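MaoC-like dehydratase (Rhodospirillum rubrum, PDB 3EXZ) probably acts as a lyase that adds water to, or removes it from, an acyl-thioester substrate bound by a hot-dog fold. Local coordinates at residues A23-A28 against G57-A62; P37-E42 against S48-L53; I107-S110 against R116-V119; A62-L67 against S123-Q128. All coordinates share one frame; numbering follows the deposited sequence.

Contact 1: A23-A28 against G57-A62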
loop_
_atom_site.group_PDB
_atom_site.type_symbol
_atom_site.label_atom_id
_atom_site.label_comp_id
_atom_site.label_asym_id
_atom_site.label_seq_id
_atom_site.Cartn_x
_atom_site.Cartn_y
_atom_site.Cartn_z
ATOM N N ALA A 23 12.820 13.400 7.718
ATOM C CA ALA A 23 13.521 13.338 6.447
ATOM C C ALA A 23 14.334 12.073 6.234
ATOM O O ALA A 23 14.207 11.418 5.200
ATOM C CB ALA A 23 14.410 14.568 6.293
ATOM N N ALA A 24 15.150 11.716 7.222
ATOM C CA ALA A 24 15.996 10.531 7.118
ATOM C C ALA A 24 15.204 9.230 7.002
ATOM O O ALA A 24 15.650 8.289 6.341
ATOM C CB ALA A 24 16.957 10.467 8.315
ATOM N N ALA A 25 14.036 9.180 7.645
ATOM C CA ALA A 25 13.174 7.993 7.602
ATOM C C ALA A 25 12.508 7.916 6.217
ATOM O O ALA A 25 12.267 6.834 5.691
ATOM C CB ALA A 25 12.129 8.059 8.714
ATOM N N ILE A 26 12.211 9.072 5.633
ATOM C CA ILE A 26 11.633 9.112 4.295
ATOM C C ILE A 26 12.673 8.533 3.309
ATOM O O ILE A 26 12.344 7.658 2.502
ATOM C CB ILE A 26 11.260 10.560 3.913
ATOM C CG1 ILE A 26 10.068 10.999 4.772
ATOM C CG2 ILE A 26 10.965 10.653 2.429
ATOM C CD1 ILE A 26 9.623 12.440 4.569
ATOM N N LYS A 27 13.926 8.990 3.402
ATOM C CA LYS A 27 15.005 8.526 2.514
ATOM C C LYS A 27 15.377 7.063 2.741
ATOM O O LYS A 27 15.654 6.325 1.787
ATOM C CB LYS A 27 16.231 9.423 2.688
ATOM C CG LYS A 27 15.940 10.883 2.394
ATOM C CD LYS A 27 17.165 11.752 2.596
ATOM C CE LYS A 27 16.862 13.194 2.229
ATOM N NZ LYS A 27 17.932 14.129 2.666
ATOM N N ALA A 28 15.401 6.647 4.005
ATOM C CA ALA A 28 15.693 5.253 4.342
ATOM C C ALA A 28 14.617 4.348 3.695
ATOM O O ALA A 28 14.952 3.389 2.998
ATOM C CB ALA A 28 15.712 5.065 5.873
ATOM N N GLY A 57 4.081 7.265 -1.152
ATOM C CA GLY A 57 2.726 6.922 -0.757
ATOM C C GLY A 57 2.770 5.566 -0.053
ATOM O O GLY A 57 1.978 5.312 0.861
ATOM N N TRP A 58 3.721 4.708 -0.451
ATOM C CA TRP A 58 3.867 3.374 0.143
ATOM C C TRP A 58 4.498 3.404 1.528
ATOM O O TRP A 58 4.336 2.475 2.317
ATOM C CB TRP A 58 4.628 2.472 -0.822
ATOM C CG TRP A 58 3.895 2.390 -2.103
ATOM C CD1 TRP A 58 4.245 2.972 -3.290
ATOM C CD2 TRP A 58 2.635 1.758 -2.316
ATOM N NE1 TRP A 58 3.282 2.727 -4.238
ATOM C CE2 TRP A 58 2.285 1.971 -3.671
ATOM C CE3 TRP A 58 1.780 0.993 -1.510
ATOM C CZ2 TRP A 58 1.099 1.479 -4.227
ATOM C CZ3 TRP A 58 0.596 0.501 -2.064
ATOM C CH2 TRP A 58 0.270 0.746 -3.409
ATOM N N HIS A 59 5.201 4.494 1.821
ATOM C CA HIS A 59 5.809 4.681 3.134
ATOM C C HIS A 59 4.656 5.153 4.057
ATOM O O HIS A 59 4.511 4.677 5.187
ATOM C CB HIS A 59 6.927 5.723 3.048
ATOM C CG HIS A 59 7.632 5.955 4.344
ATOM N ND1 HIS A 59 8.451 7.043 4.553
ATOM C CD2 HIS A 59 7.667 5.231 5.489
ATOM C CE1 HIS A 59 8.960 6.980 5.770
ATOM N NE2 HIS A 59 8.502 5.889 6.359
ATOM N N THR A 60 3.827 6.074 3.564
ATOM C CA THR A 60 2.663 6.556 4.311
ATOM C C THR A 60 1.711 5.376 4.591
ATOM O O THR A 60 1.179 5.254 5.698
ATOM C CB THR A 60 1.939 7.665 3.519
ATOM O OG1 THR A 60 2.808 8.790 3.421
ATOM C CG2 THR A 60 0.656 8.108 4.216
ATOM N N ALA A 61 1.509 4.497 3.603
ATOM C CA ALA A 61 0.632 3.337 3.786
ATOM C C ALA A 61 1.200 2.393 4.872
ATOM O O ALA A 61 0.445 1.879 5.702
ATOM C CB ALA A 61 0.440 2.579 2.433
ATOM N N ALA A 62 2.521 2.178 4.872
ATOM C CA ALA A 62 3.173 1.306 5.871
ATOM C C ALA A 62 3.050 1.874 7.297
ATOM O O ALA A 62 2.751 1.140 8.238
ATOM C CB ALA A 62 4.648 1.094 5.514
HETATM O O HOH W 1 9.338 7.641 1.814
#
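His59 reaches from helix 57-62 across to the backbone of Ala25 and Ile26 on helix 23-28. Its CG is anti to the backbone N (chi1 -179°), which carries the imidazole across to helix 23-28. The direct contacts are van der Waals ones and mostly with backbone. CE1 of His59 lies 3.3 Å from Ala25 O and 3.7 Å from Ile26 CA. Both partners approach the ring obliquely. The methyl of Ala25 and the CG1 of Ile26 only graze it, with CG1 4.3 Å from His59 ND1. The polar link is indirect. One water gives a proton to Ile26 O at 3.1 Å and hydrogen-bonds His59 ND1 at 2.9 Å. Outside the two segments, the ring of Phe29 stacks on the imidazole, while Ile26 also touches Val21, Ala55 and Pro94. An alanine at His59 is likely to leave the bridging water without its ring partner and open a gap between the helices. The chemistry implies a helix pair in the hot-dog domain joined by one buried ring and one water, with no direct hydrogen bond between the segments. The water and the Phe29 stack together would limit rotation of the imidazole.

Contact 2: P37-E42 against S48-L53; sequences PFHLDE and SLFGGL
Phe38 and His39 form an aromatic cluster with Phe50, in the part of this hot-dog domain's chain between helix 23-33 and helix 57-72. Phe50 belongs to a type I beta turn, Ser48 to Gly51. Phe38 can be followed outward. Its CB sits in van der Waals contact with Ser48 OG, at 3.6 Å; the hydrogen bond of that oxygen goes to Ala45 O. Next, CG of Phe38 lies 3.7 Å from Phe50 CD2. On one side of the ring, Phe38 CD1 is 4.0 Å from Ser48 CB. On the other side, Phe38 CD2 comes within 3.4 Å of Phe50 CE2, and Phe38 CE2 meets that same carbon. The chi1 of Phe38 is 29°, well short of staggered, and it sets one ring face against Phe50 CE2. The two phenyl planes are inclined at 32°, so this is an oblique pair. His39 turns a ring edge to the face of Phe50, with centroids 5.4 Å apart. A serine in place of Phe38 would probably open a gap against Phe50 and leave that ring less restrained. Gln77 and Ile80 of the second subunit pack on Phe38 and Phe50. Away from the rings, the CD2 methyl of Leu53 lies 3.3 Å from Phe38 O.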
loop_
_atom_site.group_PDB
_atom_site.type_symbol
_atom_site.label_atom_id
_atom_site.label_comp_id
_atom_site.label_asym_id
_atom_site.label_seq_id
_atom_site.Cartn_x
_atom_site.Cartn_y
_atom_site.Cartn_z
ATOM N N PRO A 37 13.936 10.210 -7.134
ATOM C CA PRO A 37 14.476 11.516 -6.735
ATOM C C PRO A 37 13.622 12.298 -5.750
ATOM O O PRO A 37 14.130 12.770 -4.728
ATOM C CB PRO A 37 14.615 12.265 -8.063
ATOM C CG PRO A 37 14.852 11.177 -9.049
ATOM C CD PRO A 37 13.951 10.049 -8.600
ATOM N N PHE A 38 12.334 12.433 -6.043
ATOM C CA PHE A 38 11.483 13.209 -5.159
ATOM C C PHE A 38 11.313 12.690 -3.734
ATOM O O PHE A 38 10.824 13.417 -2.864
ATOM C CB PHE A 38 10.118 13.493 -5.810
ATOM C CG PHE A 38 9.664 12.454 -6.780
ATOM C CD1 PHE A 38 9.914 12.594 -8.140
ATOM C CD2 PHE A 38 8.913 11.374 -6.346
ATOM C CE1 PHE A 38 9.410 11.674 -9.052
ATOM C CE2 PHE A 38 8.409 10.452 -7.249
ATOM C CZ PHE A 38 8.658 10.605 -8.605
ATOM N N HIS A 39 11.744 11.458 -3.482
ATOM C CA HIS A 39 11.656 10.875 -2.137
ATOM C C HIS A 39 13.044 10.650 -1.532
ATOM O O HIS A 39 13.161 10.169 -0.409
ATOM C CB HIS A 39 10.944 9.522 -2.203
ATOM C CG HIS A 39 9.558 9.592 -2.748
ATOM N ND1 HIS A 39 9.087 8.737 -3.724
ATOM C CD2 HIS A 39 8.553 10.457 -2.486
ATOM C CE1 HIS A 39 7.847 9.072 -4.034
ATOM N NE2 HIS A 39 7.504 10.119 -3.304
ATOM N N LEU A 40 14.082 11.022 -2.275
ATOM C CA LEU A 40 15.468 10.800 -1.873
ATOM C C LEU A 40 16.321 12.037 -1.714
ATOM O O LEU A 40 17.256 12.063 -0.909
ATOM C CB LEU A 40 16.145 9.899 -2.918
ATOM C CG LEU A 40 15.763 8.420 -2.916
ATOM C CD1 LEU A 40 16.424 7.680 -4.086
ATOM C CD2 LEU A 40 16.193 7.827 -1.579
ATOM N N ASP A 41 16.012 13.058 -2.500
ATOM C CA ASP A 41 16.802 14.282 -2.478
ATOM C C ASP A 41 15.964 15.549 -2.419
ATOM O O ASP A 41 15.046 15.743 -3.225
ATOM C CB ASP A 41 17.725 14.319 -3.706
ATOM C CG ASP A 41 18.599 15.563 -3.747
ATOM O OD1 ASP A 41 19.244 15.874 -2.727
ATOM O OD2 ASP A 41 18.644 16.232 -4.799
ATOM N N GLU A 42 16.312 16.415 -1.469
ATOM C CA GLU A 42 15.590 17.659 -1.250
ATOM C C GLU A 42 15.664 18.627 -2.429
ATOM O O GLU A 42 14.705 19.357 -2.693
ATOM C CB GLU A 42 16.073 18.320 0.061
ATOM C CG GLU A 42 17.586 18.501 0.180
ATOM C CD GLU A 42 18.310 17.280 0.750
ATOM O OE1 GLU A 42 17.816 16.147 0.573
ATOM O OE2 GLU A 42 19.379 17.458 1.375
ATOM N N SER A 48 10.246 18.829 -8.807
ATOM C CA SER A 48 9.238 17.833 -9.168
ATOM C C SER A 48 7.842 18.372 -8.862
ATOM O O SER A 48 7.696 19.489 -8.367
ATOM C CB SER A 48 9.439 16.554 -8.351
ATOM O OG SER A 48 9.182 16.782 -6.971
ATOM N N LEU A 49 6.821 17.573 -9.166
ATOM C CA LEU A 49 5.439 17.954 -8.880
ATOM C C LEU A 49 5.251 18.175 -7.375
ATOM O O LEU A 49 4.449 19.014 -6.956
ATOM C CB LEU A 49 4.458 16.864 -9.334
ATOM C CG LEU A 49 4.058 16.841 -10.814
ATOM C CD1 LEU A 49 2.735 16.088 -10.974
ATOM C CD2 LEU A 49 3.913 18.275 -11.333
ATOM N N PHE A 50 5.983 17.408 -6.568
ATOM C CA PHE A 50 5.915 17.505 -5.113
ATOM C C PHE A 50 6.527 18.823 -4.639
ATOM O O PHE A 50 6.204 19.310 -3.554
ATOM C CB PHE A 50 6.677 16.332 -4.466
ATOM C CG PHE A 50 6.075 14.978 -4.744
ATOM C CD1 PHE A 50 5.033 14.488 -3.961
ATOM C CD2 PHE A 50 6.530 14.205 -5.812
ATOM C CE1 PHE A 50 4.447 13.247 -4.241
ATOM C CE2 PHE A 50 5.954 12.966 -6.098
ATOM C CZ PHE A 50 4.909 12.488 -5.311
ATOM N N GLY A 51 7.402 19.397 -5.463
ATOM C CA GLY A 51 8.067 20.641 -5.105
ATOM C C GLY A 51 8.562 20.580 -3.666
ATOM O O GLY A 51 8.104 21.352 -2.823
ATOM N N GLY A 52 9.501 19.673 -3.394
ATOM C CA GLY A 52 10.028 19.495 -2.049
ATOM C C GLY A 52 9.947 18.029 -1.629
ATOM O O GLY A 52 9.159 17.254 -2.178
ATOM N N LEU A 53 10.760 17.639 -0.657
ATOM C CA LEU A 53 10.757 16.261 -0.199
ATOM C C LEU A 53 9.354 15.816 0.193
ATOM O O LEU A 53 8.633 16.534 0.885
ATOM C CB LEU A 53 11.679 16.082 1.023
ATOM C CG LEU A 53 12.786 15.007 1.015
ATOM C CD1 LEU A 53 12.868 14.354 2.400
ATOM C CD2 LEU A 53 12.520 13.960 -0.060
#

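Contact 3: I107-S110 against R116-V119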
loop_
_atom_site.group_PDB
_atom_site.type_symbol
_atom_site.label_atom_id
_atom_site.label_comp_id
_atom_site.label_asym_id
_atom_site.label_seq_id
_atom_site.Cartn_x
_atom_site.Cartn_y
_atom_site.Cartn_z
ATOM N N ILE A 107 -20.740 -3.677 7.847
ATOM C CA ILE A 107 -20.402 -5.005 8.375
ATOM C C ILE A 107 -21.222 -5.964 7.510
ATOM O O ILE A 107 -22.446 -5.835 7.405
ATOM C CB ILE A 107 -20.774 -5.174 9.862
ATOM C CG1 ILE A 107 -19.833 -4.334 10.725
ATOM C CG2 ILE A 107 -20.660 -6.641 10.259
ATOM C CD1 ILE A 107 -20.559 -3.321 11.573
ATOM N N THR A 108 -20.555 -6.935 6.900
ATOM C CA THR A 108 -21.219 -7.854 5.998
ATOM C C THR A 108 -20.829 -9.282 6.305
ATOM O O THR A 108 -19.834 -9.802 5.786
ATOM C CB THR A 108 -20.854 -7.486 4.528
ATOM O OG1 THR A 108 -21.268 -6.134 4.260
ATOM C CG2 THR A 108 -21.532 -8.417 3.537
ATOM N N PRO A 109 -21.617 -9.939 7.165
ATOM C CA PRO A 109 -21.361 -11.323 7.561
ATOM C C PRO A 109 -21.300 -12.285 6.391
ATOM O O PRO A 109 -21.956 -12.084 5.371
ATOM C CB PRO A 109 -22.507 -11.638 8.535
ATOM C CG PRO A 109 -23.585 -10.661 8.176
ATOM C CD PRO A 109 -22.846 -9.409 7.787
ATOM N N SER A 110 -20.476 -13.315 6.542
ATOM C CA SER A 110 -20.343 -14.335 5.519
ATOM C C SER A 110 -21.563 -15.261 5.631
ATOM O O SER A 110 -21.889 -15.755 6.716
ATOM C CB SER A 110 -19.050 -15.134 5.728
ATOM O OG SER A 110 -18.984 -16.251 4.857
ATOM N N ARG A 116 -17.736 -15.145 10.920
ATOM C CA ARG A 116 -16.893 -14.046 10.462
ATOM C C ARG A 116 -17.668 -13.121 9.523
ATOM O O ARG A 116 -18.704 -13.500 8.979
ATOM C CB ARG A 116 -15.675 -14.617 9.734
ATOM C CG ARG A 116 -16.010 -15.215 8.384
ATOM C CD ARG A 116 -14.772 -15.414 7.547
ATOM N NE ARG A 116 -14.285 -16.785 7.605
ATOM C CZ ARG A 116 -13.227 -17.228 6.936
ATOM N NH1 ARG A 116 -12.533 -16.401 6.163
ATOM N NH2 ARG A 116 -12.871 -18.502 7.029
ATOM N N ALA A 117 -17.147 -11.912 9.339
ATOM C CA ALA A 117 -17.770 -10.906 8.486
ATOM C C ALA A 117 -16.696 -10.060 7.825
ATOM O O ALA A 117 -15.557 -10.022 8.294
ATOM C CB ALA A 117 -18.677 -9.989 9.337
ATOM N N ILE A 118 -17.054 -9.408 6.721
ATOM C CA ILE A 118 -16.133 -8.502 6.050
ATOM C C ILE A 118 -16.565 -7.110 6.520
ATOM O O ILE A 118 -17.685 -6.660 6.257
ATOM C CB ILE A 118 -16.208 -8.629 4.517
ATOM C CG1 ILE A 118 -15.375 -9.837 4.083
ATOM C CG2 ILE A 118 -15.698 -7.358 3.858
ATOM C CD1 ILE A 118 -15.549 -10.202 2.631
ATOM N N VAL A 119 -15.675 -6.452 7.258
ATOM C CA VAL A 119 -15.932 -5.126 7.799
ATOM C C VAL A 119 -15.211 -4.081 6.964
ATOM O O VAL A 119 -13.990 -4.141 6.798
ATOM C CB VAL A 119 -15.442 -5.013 9.278
ATOM C CG1 VAL A 119 -15.808 -3.646 9.859
ATOM C CG2 VAL A 119 -16.053 -6.135 10.120
HETATM O O HOH W 2 -18.186 -4.851 4.656
#
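Ile107 lies beside Val119, the two side chains pointing the same way. Its CG1 branch is 4.2 Å from Val119 CG1. The other branch turns along the strand pair, and Ile107 CG2 reaches Ala117 CB at 4.0 Å. The split follows from the first torsion: CG1 is anti to the carbonyl carbon (chi1 -71°), and CG2 takes the place beside it. Pro109 joins the same face. Ala117 CB is 3.5 Å from Pro109 CA, a close approach that the small alanine methyl permits. Leu5 packs on both Ile107 and Ala117, and Leu8 on Val119. Ile107 to Pro109 end strand 97-109, and segment 116-119 starts strand 116-126; these strands are the two arms of an antiparallel beta hairpin in the hot-dog sheet. Thr108 and Ile118 form a hydrogen-bonded pair. Thr108 N gives to Ile118 O at 3.0 Å, and Ile118 N returns a bond to Thr108 O. Pro109 has no N-H, and it faces Ala117 in a non-hydrogen-bonded pair, a position that uses no N-H toward this partner strand. Toward the loop, Ser110 N gives a bond to Arg116 O at 3.0 Å. Ser110 CB also touches Arg116 CG at 4.0 Å, while Ser110 OG turns to Arg113 N.

Contact 4: A62-L67 against S123-Q128; sequences AITMRL and SDTLNQ
The long helix 57-72 of the hot-dog fold meets the sheet here, where Thr64 on the helix faces Thr125 on strand 116-126. The two hydroxyls form a hydrogen bond, with Thr64 OG1 2.8 Å from Thr125 OG1. The side chains approach at a slant, and each methyl flanks the other residue's oxygen. Thr125 CG2 lies 3.6 Å from Thr64 OG1, and Thr64 CG2 lies 3.8 Å from Thr125 OG1. In Thr64 the hydroxyl is anti to the carbonyl carbon (chi1 -70°), placed beside the backbone N. This lets OG1 hydrogen-bond Thr60 O, one turn earlier in the helix, as well as Thr125. Thr64 OG1 is therefore held by two partners, one in its own helix and one in the sheet. In Thr125 the torsion is -42°, which leans away from the staggered position but still brings OG1 to the helix. Both threonines are buried, so the pair satisfies polar groups inside the core. Gln134 of the adjoining strand 132-143 touches both. Farther along, Leu67 and Ser123 both pack on Val100 of strand 97-109. On the helix, Met65, modelled as selenomethionine, packs against Trp58 of the second subunit. A central helix laid against a curved antiparallel sheet is the defining feature of the hot-dog fold.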
loop_
_atom_site.group_PDB
_atom_site.type_symbol
_atom_site.label_atom_id
_atom_site.label_comp_id
_atom_site.label_asym_id
_atom_site.label_seq_id
_atom_site.Cartn_x
_atom_site.Cartn_y
_atom_site.Cartn_z
ATOM N N ALA A 62 2.521 2.178 4.872
ATOM C CA ALA A 62 3.173 1.306 5.871
ATOM C C ALA A 62 3.050 1.874 7.297
ATOM O O ALA A 62 2.751 1.140 8.238
ATOM C CB ALA A 62 4.648 1.094 5.514
ATOM N N ILE A 63 3.296 3.176 7.442
ATOM C CA ILE A 63 3.162 3.885 8.726
ATOM C C ILE A 63 1.689 3.796 9.170
ATOM O O ILE A 63 1.389 3.646 10.360
ATOM C CB ILE A 63 3.561 5.376 8.567
ATOM C CG1 ILE A 63 5.073 5.482 8.422
ATOM C CG2 ILE A 63 3.081 6.201 9.755
ATOM C CD1 ILE A 63 5.550 6.881 8.057
ATOM N N THR A 64 0.767 3.886 8.214
ATOM C CA THR A 64 -0.649 3.793 8.548
ATOM C C THR A 64 -0.951 2.418 9.134
ATOM O O THR A 64 -1.653 2.315 10.136
ATOM C CB THR A 64 -1.541 4.048 7.316
ATOM O OG1 THR A 64 -1.450 5.434 6.955
ATOM C CG2 THR A 64 -3.004 3.705 7.618
HETATM N N MSE A 65 -0.407 1.357 8.534
HETATM C CA MSE A 65 -0.661 0.017 9.060
HETATM C C MSE A 65 -0.102 -0.125 10.478
HETATM O O MSE A 65 -0.771 -0.674 11.351
HETATM C CB MSE A 65 -0.066 -1.062 8.153
HETATM C CG MSE A 65 -0.432 -2.468 8.611
HETATM SE SE MSE A 65 -2.366 -2.738 8.679
HETATM C CE MSE A 65 -2.709 -2.536 10.566
ATOM N N ARG A 66 1.118 0.363 10.708
ATOM C CA ARG A 66 1.721 0.307 12.044
ATOM C C ARG A 66 0.807 0.994 13.073
ATOM O O ARG A 66 0.531 0.434 14.127
ATOM C CB ARG A 66 3.098 0.985 12.048
ATOM C CG ARG A 66 3.668 1.219 13.452
ATOM C CD ARG A 66 5.059 1.853 13.387
ATOM N NE ARG A 66 5.713 1.966 14.694
ATOM C CZ ARG A 66 5.486 2.929 15.587
ATOM N NH1 ARG A 66 4.598 3.885 15.336
ATOM N NH2 ARG A 66 6.157 2.938 16.738
ATOM N N LEU A 67 0.344 2.204 12.773
ATOM C CA LEU A 67 -0.549 2.919 13.684
ATOM C C LEU A 67 -1.845 2.155 13.911
ATOM O O LEU A 67 -2.382 2.131 15.022
ATOM C CB LEU A 67 -0.895 4.297 13.124
ATOM C CG LEU A 67 0.294 5.252 12.990
ATOM C CD1 LEU A 67 -0.167 6.590 12.408
ATOM C CD2 LEU A 67 0.939 5.434 14.359
ATOM N N SER A 123 -9.996 4.333 6.789
ATOM C CA SER A 123 -8.973 4.999 7.577
ATOM C C SER A 123 -8.428 6.228 6.856
ATOM O O SER A 123 -7.963 6.142 5.718
ATOM C CB SER A 123 -7.816 4.044 7.868
ATOM O OG SER A 123 -8.282 2.867 8.501
ATOM N N ASP A 124 -8.507 7.375 7.521
ATOM C CA ASP A 124 -7.984 8.618 6.979
ATOM C C ASP A 124 -6.752 8.981 7.806
ATOM O O ASP A 124 -6.830 9.142 9.028
ATOM C CB ASP A 124 -9.022 9.743 7.063
ATOM C CG ASP A 124 -10.091 9.642 5.984
ATOM O OD1 ASP A 124 -11.010 10.488 5.984
ATOM O OD2 ASP A 124 -10.013 8.732 5.131
ATOM N N THR A 125 -5.605 9.066 7.138
ATOM C CA THR A 125 -4.361 9.433 7.800
ATOM C C THR A 125 -4.254 10.943 7.633
ATOM O O THR A 125 -4.278 11.466 6.516
ATOM C CB THR A 125 -3.168 8.729 7.155
ATOM O OG1 THR A 125 -3.536 7.368 6.894
ATOM C CG2 THR A 125 -1.950 8.757 8.108
ATOM N N LEU A 126 -4.141 11.643 8.752
ATOM C CA LEU A 126 -4.086 13.093 8.740
ATOM C C LEU A 126 -2.820 13.650 9.362
ATOM O O LEU A 126 -2.237 13.035 10.263
ATOM C CB LEU A 126 -5.265 13.657 9.550
ATOM C CG LEU A 126 -6.657 13.018 9.418
ATOM C CD1 LEU A 126 -7.545 13.473 10.567
ATOM C CD2 LEU A 126 -7.278 13.389 8.083
ATOM N N ASN A 127 -2.388 14.809 8.864
ATOM C CA ASN A 127 -1.251 15.488 9.466
ATOM C C ASN A 127 -1.810 16.531 10.460
ATOM O O ASN A 127 -3.029 16.637 10.647
ATOM C CB ASN A 127 -0.348 16.171 8.433
ATOM C CG ASN A 127 -1.092 17.111 7.521
ATOM O OD1 ASN A 127 -2.124 17.680 7.882
ATOM N ND2 ASN A 127 -0.551 17.297 6.320
ATOM N N GLN A 128 -0.924 17.303 11.085
ATOM C CA GLN A 128 -1.321 18.288 12.091
ATOM C C GLN A 128 -2.184 19.426 11.572
ATOM O O GLN A 128 -2.773 20.173 12.353
ATOM C CB GLN A 128 -0.083 18.861 12.782
ATOM C CG GLN A 128 0.943 19.444 11.831
ATOM C CD GLN A 128 2.020 18.442 11.471
ATOM O OE1 GLN A 128 1.822 17.566 10.623
ATOM N NE2 GLN A 128 3.171 18.558 12.129
#

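Overall arrangement
From the N terminus, contact 1 closes the first loop, from helix 23-33 to the start of helix 57-72. Contact 2 falls wholly within that loop and closes a shorter one around helix 42-46. A salt bridge between Lys27 and Glu42 joins these two contacts. Contact 4 begins where contact 1 ends, sharing Ala62, and closes a long loop back to strand 116-126. Contact 3 lies within this second loop, as the hairpin of strands 97-109 and 116-126. No contacts cross. Contacts 1 and 4 tie helix 57-72 to helix 23-33 and to the sheet. Contacts 2 and 3 lie on opposite sides of the chain's centre, with their own centres about 41 Å apart.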